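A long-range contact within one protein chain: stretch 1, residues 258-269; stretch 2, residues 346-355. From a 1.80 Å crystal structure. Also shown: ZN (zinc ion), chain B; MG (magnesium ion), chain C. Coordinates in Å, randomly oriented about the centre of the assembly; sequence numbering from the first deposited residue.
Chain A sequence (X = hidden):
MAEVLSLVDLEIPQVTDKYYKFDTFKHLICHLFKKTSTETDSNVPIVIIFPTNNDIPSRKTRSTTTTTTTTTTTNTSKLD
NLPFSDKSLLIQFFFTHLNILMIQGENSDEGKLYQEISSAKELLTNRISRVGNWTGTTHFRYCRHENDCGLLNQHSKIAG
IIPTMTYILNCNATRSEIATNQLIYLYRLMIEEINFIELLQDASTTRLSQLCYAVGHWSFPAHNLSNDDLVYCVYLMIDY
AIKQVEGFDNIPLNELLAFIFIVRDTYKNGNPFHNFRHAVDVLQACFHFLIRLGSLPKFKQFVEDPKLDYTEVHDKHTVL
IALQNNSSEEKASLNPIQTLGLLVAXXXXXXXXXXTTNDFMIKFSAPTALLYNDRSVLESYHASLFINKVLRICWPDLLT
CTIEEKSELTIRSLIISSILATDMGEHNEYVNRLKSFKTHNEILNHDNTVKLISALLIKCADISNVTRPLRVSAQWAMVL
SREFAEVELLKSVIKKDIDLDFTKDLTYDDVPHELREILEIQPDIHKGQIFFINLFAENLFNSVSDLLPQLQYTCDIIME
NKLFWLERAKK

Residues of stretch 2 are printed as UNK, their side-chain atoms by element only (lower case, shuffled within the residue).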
# COMPACT_ATOMS: atom_id res chain seq x y z
N ALA A 258 -10.81 -10.15 -3.14
CA ALA A 258 -11.64 -8.99 -2.79
C ALA A 258 -10.94 -8.10 -1.75
O ALA A 258 -10.91 -6.87 -1.88
CB ALA A 258 -13.01 -9.44 -2.28
N PHE A 259 -10.43 -8.73 -0.70
CA PHE A 259 -9.68 -8.04 0.34
C PHE A 259 -8.50 -7.27 -0.25
O PHE A 259 -8.27 -6.11 0.10
CB PHE A 259 -9.23 -9.06 1.39
CG PHE A 259 -8.11 -8.61 2.28
CD1 PHE A 259 -8.27 -7.55 3.16
CD2 PHE A 259 -6.89 -9.27 2.26
CE1 PHE A 259 -7.24 -7.16 3.99
CE2 PHE A 259 -5.86 -8.89 3.10
CZ PHE A 259 -6.03 -7.82 3.96
N ILE A 260 -7.76 -7.91 -1.15
CA ILE A 260 -6.57 -7.28 -1.71
C ILE A 260 -6.92 -6.11 -2.64
O ILE A 260 -6.20 -5.11 -2.69
CB ILE A 260 -5.68 -8.31 -2.44
CG1 ILE A 260 -5.20 -9.35 -1.43
CG2 ILE A 260 -4.48 -7.63 -3.10
CD1 ILE A 260 -4.86 -10.68 -2.06
N PHE A 261 -8.03 -6.23 -3.38
CA PHE A 261 -8.51 -5.10 -4.19
C PHE A 261 -8.83 -3.90 -3.32
O PHE A 261 -8.49 -2.75 -3.66
CB PHE A 261 -9.74 -5.48 -5.02
CG PHE A 261 -9.43 -5.97 -6.39
CD1 PHE A 261 -9.03 -7.28 -6.60
CD2 PHE A 261 -9.59 -5.14 -7.49
CE1 PHE A 261 -8.76 -7.74 -7.87
CE2 PHE A 261 -9.33 -5.60 -8.77
CZ PHE A 261 -8.90 -6.90 -8.96
N ILE A 262 -9.47 -4.16 -2.18
CA ILE A 262 -9.80 -3.12 -1.20
C ILE A 262 -8.53 -2.46 -0.67
O ILE A 262 -8.49 -1.24 -0.58
CB ILE A 262 -10.58 -3.70 0.02
CG1 ILE A 262 -12.00 -4.16 -0.32
CG2 ILE A 262 -10.58 -2.73 1.19
CD1 ILE A 262 -12.59 -3.71 -1.61
N VAL A 263 -7.51 -3.26 -0.36
CA VAL A 263 -6.22 -2.72 0.09
C VAL A 263 -5.58 -1.86 -1.00
O VAL A 263 -5.15 -0.73 -0.74
CB VAL A 263 -5.22 -3.84 0.50
CG1 VAL A 263 -3.83 -3.26 0.74
CG2 VAL A 263 -5.70 -4.56 1.75
N ARG A 264 -5.52 -2.39 -2.22
CA ARG A 264 -4.93 -1.63 -3.35
C ARG A 264 -5.62 -0.27 -3.51
O ARG A 264 -4.96 0.75 -3.72
CB ARG A 264 -5.00 -2.44 -4.64
CG ARG A 264 -4.38 -1.74 -5.83
CD ARG A 264 -4.44 -2.60 -7.07
NE ARG A 264 -5.76 -2.56 -7.71
CZ ARG A 264 -6.04 -3.13 -8.88
NH1 ARG A 264 -5.14 -3.85 -9.52
NH2 ARG A 264 -7.25 -2.99 -9.41
N ASP A 265 -6.95 -0.27 -3.36
CA ASP A 265 -7.74 0.96 -3.46
C ASP A 265 -7.43 2.03 -2.39
O ASP A 265 -7.79 3.19 -2.57
CB ASP A 265 -9.25 0.64 -3.42
CG ASP A 265 -9.77 -0.01 -4.71
OD1 ASP A 265 -9.06 0.02 -5.74
OD2 ASP A 265 -10.91 -0.56 -4.69
N THR A 266 -6.76 1.65 -1.30
CA THR A 266 -6.37 2.62 -0.29
C THR A 266 -5.00 3.24 -0.55
O THR A 266 -4.62 4.16 0.15
CB THR A 266 -6.35 2.02 1.13
OG1 THR A 266 -5.30 1.06 1.25
CG2 THR A 266 -7.69 1.37 1.46
N TYR A 267 -4.27 2.71 -1.54
CA TYR A 267 -2.97 3.26 -1.92
C TYR A 267 -3.14 4.22 -3.08
O TYR A 267 -3.98 4.00 -3.94
CB TYR A 267 -1.99 2.12 -2.26
CG TYR A 267 -1.41 1.46 -1.03
CD1 TYR A 267 -1.96 0.30 -0.50
CD2 TYR A 267 -0.31 2.02 -0.38
CE1 TYR A 267 -1.44 -0.27 0.65
CE2 TYR A 267 0.21 1.44 0.77
CZ TYR A 267 -0.35 0.30 1.29
OH TYR A 267 0.19 -0.26 2.45
N LYS A 268 -2.37 5.30 -3.09
CA LYS A 268 -2.50 6.31 -4.15
C LYS A 268 -1.59 5.96 -5.34
O LYS A 268 -0.36 6.00 -5.22
CB LYS A 268 -2.14 7.69 -3.59
CG LYS A 268 -3.15 8.09 -2.53
CD LYS A 268 -2.76 9.36 -1.82
CE LYS A 268 -3.95 10.02 -1.14
NZ LYS A 268 -4.89 9.08 -0.52
N ASN A 269 -2.21 5.63 -6.48
CA ASN A 269 -1.48 5.07 -7.62
C ASN A 269 -0.49 6.02 -8.23
O ASN A 269 0.49 5.58 -8.83
CB ASN A 269 -2.44 4.69 -8.73
CG ASN A 269 -3.33 3.57 -8.34
OD1 ASN A 269 -4.19 3.74 -7.47
ND2 ASN A 269 -3.14 2.42 -8.96
N UNK A 346 2.71 -5.57 7.09
CA UNK A 346 3.52 -5.05 6.00
C UNK A 346 2.65 -4.61 4.82
O UNK A 346 2.89 -3.56 4.22
c UNK A 346 4.54 -6.11 5.55
N UNK A 347 1.62 -5.41 4.51
CA UNK A 347 0.68 -5.07 3.44
C UNK A 347 0.00 -3.71 3.65
O UNK A 347 -0.16 -2.92 2.70
c UNK A 347 -2.44 -7.10 2.26
c UNK A 347 -1.46 -5.94 2.26
c UNK A 347 -0.38 -6.18 3.31
c UNK A 347 -0.87 -5.74 0.87
N UNK A 348 -0.38 -3.42 4.89
CA UNK A 348 -1.13 -2.20 5.22
C UNK A 348 -0.30 -1.04 5.76
O UNK A 348 -0.85 0.01 6.11
N UNK A 349 1.02 -1.20 5.81
CA UNK A 349 1.83 -0.29 6.63
C UNK A 349 1.90 1.16 6.13
O UNK A 349 2.23 2.05 6.91
c UNK A 349 5.15 0.53 5.75
c UNK A 349 4.22 -0.44 5.78
n UNK A 349 4.25 -1.06 4.55
c UNK A 349 3.25 -0.84 6.85
c UNK A 349 5.17 -0.47 3.80
n UNK A 349 5.74 0.49 4.50
N UNK A 350 1.59 1.40 4.85
CA UNK A 350 1.58 2.74 4.29
C UNK A 350 0.20 3.13 3.72
O UNK A 350 0.13 4.01 2.88
c UNK A 350 2.67 2.87 3.19
o UNK A 350 4.09 3.93 4.79
o UNK A 350 5.09 2.95 3.11
c UNK A 350 4.05 3.27 3.74
N UNK A 351 -0.88 2.46 4.13
CA UNK A 351 -2.19 2.75 3.54
C UNK A 351 -2.53 4.24 3.58
O UNK A 351 -2.37 4.91 4.60
c UNK A 351 -3.48 2.11 5.63
c UNK A 351 -3.28 0.46 3.75
c UNK A 351 -3.37 1.94 4.13
N UNK A 352 -2.98 4.76 2.45
CA UNK A 352 -3.47 6.14 2.38
C UNK A 352 -2.36 7.15 2.30
O UNK A 352 -2.60 8.32 2.42
N UNK A 353 -1.12 6.70 2.10
CA UNK A 353 0.03 7.61 2.13
C UNK A 353 -0.15 8.65 1.04
O UNK A 353 -0.43 8.29 -0.08
c UNK A 353 2.58 7.51 2.28
n UNK A 353 3.02 8.62 1.60
n UNK A 353 4.52 8.20 3.07
c UNK A 353 1.32 6.79 1.92
c UNK A 353 3.54 7.23 3.19
c UNK A 353 4.17 9.02 2.10
N UNK A 354 -0.04 9.96 1.37
CA UNK A 354 -0.34 11.03 0.43
C UNK A 354 0.85 11.47 -0.45
O UNK A 354 0.71 12.36 -1.27
c UNK A 354 0.15 11.99 2.51
c UNK A 354 0.24 10.51 2.71
c UNK A 354 -0.73 12.18 1.35
N UNK A 355 1.99 10.83 -0.27
CA UNK A 355 3.17 11.10 -1.08
C UNK A 355 4.08 12.18 -0.48
O UNK A 355 4.90 12.76 -1.19
ZN ZN B . 6.90 2.14 3.73
MG MG C . 5.61 4.67 6.13
O HOH W 1 -0.50 5.59 -0.97
O HOH W 2 -5.33 8.93 2.40
O HOH W 3 8.15 3.87 3.12
O HOH W 4 6.84 3.13 5.65
O HOH W 5 7.04 5.20 7.70
O HOH W 6 4.54 6.56 6.45
O HOH W 7 6.58 5.80 4.78

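Position 346 carries a single side-chain carbon, pointing away from stretch 1 and touching nothing there; one carbon means Ala 346. Position 347 has four carbons, forked at the second, and the fork reaches back to the helix of stretch 1. One tip lies 3.9 Å from CG1 of Val 263, the other 4.0 Å from CE2 of Phe 259. This is Leu 347, whose CD1 lies against the valine and whose CD2 reaches the phenylalanine as well as the valine.

Position 348 has no side-chain atoms, so it is Gly 348; a CB would point away.

Position 349 shows one carbon, then a five-membered ring of three carbons and two nitrogens, touching nothing of stretch 1: His 349. Its ND1 donates to O of Ala 346 at 2.9 Å, and its NE2 binds zinc at 2.2 Å. Position 350 has two carbons, the second bearing two oxygens. This is Asp 350, whose OD2 binds zinc at 2.1 Å and OD1 magnesium at 2.2 Å. The carboxylate leads away from stretch 1, while CB rests 3.7 Å from CE2 of Tyr 267.

At 351 one carbon carries two more, with one branch 3.3 Å from OG1 of Thr 266: Val 351. Its CG1 also lies 3.7 Å from CE1 of Tyr 267, and its CA sits over a face of that ring.

Position 352 is bare, and its phi of 79° favours glycine. Gly 352 N makes a weak hydrogen bond to O of Thr 266 at 2.9 Å.

Position 353 again has one carbon and such a ring; its CB points sideways to stretch 1 and the ring end leads away from it. It is His 353, with its backbone O 3.1 Å from CD of Lys 268. At 354 three carbons close onto the backbone nitrogen, identifying Pro 354. Position 355, without side-chain atoms and touching nothing of stretch 1, is Gly 355, where a CB would jam against the preceding carbonyl.

The contact hinges on Tyr 267. Its OH donates to O of Leu 347 at 2.7 Å and accepts from N of Asp 350 at 3.2 Å, tying together backbone on both sides of the metal-binding His 349. Beyond it, one water links N of Lys 268 to O of His 353, and another links NZ of Lys 268 to O of Gly 352. The design rule: hold the metal-binding loop by its backbone, leaving its ligand side chains free for the ions.

Stretch 2 346-355: ALGHDVGHPG
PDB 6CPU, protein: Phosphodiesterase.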